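Local structure of SusD superfamily protein (3MYV) at residues 299-302 and 307-310. The protein is a SusD-family outer-membrane protein that probably binds polysaccharide at the cell surface for uptake. Numbering follows the deposited sequence.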
# COMPACT_ATOMS: atom_id res chain seq x y z
N LEU A 299 12.56 -15.39 -5.64
CA LEU A 299 11.85 -16.56 -5.14
C LEU A 299 12.83 -17.60 -4.66
O LEU A 299 13.85 -17.82 -5.29
CB LEU A 299 10.99 -17.17 -6.24
CG LEU A 299 9.89 -16.30 -6.83
CD1 LEU A 299 9.08 -17.10 -7.90
CD2 LEU A 299 9.00 -15.73 -5.72
N GLU A 300 12.46 -18.28 -3.57
CA GLU A 300 13.29 -19.32 -2.99
C GLU A 300 12.50 -20.60 -2.85
O GLU A 300 11.41 -20.60 -2.26
CB GLU A 300 13.76 -18.89 -1.62
CG GLU A 300 14.83 -17.82 -1.69
CD GLU A 300 16.15 -18.33 -2.26
OE1 GLU A 300 16.40 -19.55 -2.15
OE2 GLU A 300 16.90 -17.51 -2.84
N GLU A 301 13.05 -21.68 -3.38
CA GLU A 301 12.35 -22.96 -3.41
C GLU A 301 12.56 -23.71 -2.09
O GLU A 301 13.66 -23.74 -1.55
CB GLU A 301 12.87 -23.83 -4.55
CG GLU A 301 12.08 -25.08 -4.80
CD GLU A 301 12.77 -26.07 -5.73
OE1 GLU A 301 13.20 -25.67 -6.83
OE2 GLU A 301 12.88 -27.25 -5.36
N ASN A 302 11.51 -24.37 -1.61
CA ASN A 302 11.66 -25.30 -0.50
C ASN A 302 10.52 -26.31 -0.54
O ASN A 302 9.87 -26.47 -1.59
CB ASN A 302 11.73 -24.55 0.83
CG ASN A 302 12.62 -25.23 1.83
OD1 ASN A 302 12.42 -26.40 2.15
ND2 ASN A 302 13.63 -24.51 2.33
N LYS A 307 5.26 -31.13 -0.80
CA LYS A 307 5.25 -30.49 -2.12
C LYS A 307 6.34 -29.44 -2.23
O LYS A 307 6.79 -28.88 -1.24
CB LYS A 307 3.92 -29.77 -2.32
CG LYS A 307 2.73 -30.64 -2.59
CD LYS A 307 1.50 -29.75 -2.85
CE LYS A 307 0.43 -30.46 -3.68
NZ LYS A 307 -0.45 -29.50 -4.41
N THR A 308 6.75 -29.12 -3.46
CA THR A 308 7.58 -27.96 -3.68
C THR A 308 6.74 -26.70 -3.53
O THR A 308 5.63 -26.60 -4.09
CB THR A 308 8.23 -27.99 -5.05
OG1 THR A 308 8.96 -29.21 -5.16
CG2 THR A 308 9.18 -26.81 -5.26
N VAL A 309 7.27 -25.75 -2.77
CA VAL A 309 6.67 -24.42 -2.69
C VAL A 309 7.77 -23.38 -2.87
O VAL A 309 8.96 -23.70 -2.83
CB VAL A 309 5.93 -24.16 -1.35
CG1 VAL A 309 4.84 -25.22 -1.16
CG2 VAL A 309 6.91 -24.10 -0.15
N TRP A 310 7.35 -22.14 -3.07
CA TRP A 310 8.28 -21.03 -3.20
C TRP A 310 7.87 -19.92 -2.23
O TRP A 310 6.68 -19.55 -2.15
CB TRP A 310 8.32 -20.50 -4.62
CG TRP A 310 8.90 -21.45 -5.63
CD1 TRP A 310 10.18 -21.47 -6.10
CD2 TRP A 310 8.21 -22.50 -6.31
NE1 TRP A 310 10.34 -22.48 -7.01
CE2 TRP A 310 9.14 -23.12 -7.17
CE3 TRP A 310 6.90 -22.98 -6.28
CZ2 TRP A 310 8.81 -24.19 -7.99
CZ3 TRP A 310 6.56 -24.05 -7.09
CH2 TRP A 310 7.51 -24.64 -7.94
O HOH W 1 12.77 -23.39 -8.29
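Asn302 and Val309 form the hydrogen-bonded pair of a two-stranded antiparallel hairpin, and Glu301 and Trp310 the non-hydrogen-bonded pair beside it; the N-to-C directions of 299-302 and 307-310 make an angle of 161°. Asn302 N donates to Val309 O at 2.9 Å, nearly straight, while Val309 N reaches Asn302 O from above the carbonyl plane. CA-H...O contacts add to these bonds: Trp310 CA lies 3.3 Å from Glu300 O, and the CA atoms of Glu301 and Thr308 approach Val309 O and Asn302 O, which already accept an N-H. Glu301, Thr308 and Trp310 share one face of the hairpin. With CG anti to the backbone N (chi1 -171°), Glu301 extends alongside the indole, its CB 3.8 Å from Trp310 NE1. Across its path comes Thr308, whose CG2 meets Glu301 CG at 3.4 Å and also sits over one indole face, toward the rim; its OG1 is hydrogen-bonded to Lys303 NZ. A water in the ring plane accepts from Trp310 NE1 (2.9 Å) and donates to Glu301 OE1 (2.7 Å), linking indole and carboxylate. Ala284 and Leu288 of helix 281-288 also touch Trp310. A leucine in place of Trp310 would probably leave the water without its N-H donor and Thr308 CG2 without the flat surface it covers. The contact thus pairs a two-bond antiparallel backbone with an amphipathic use of tryptophan: carbon packing on the ring, and a water-mediated tie from its nitrogen to an exposed acid.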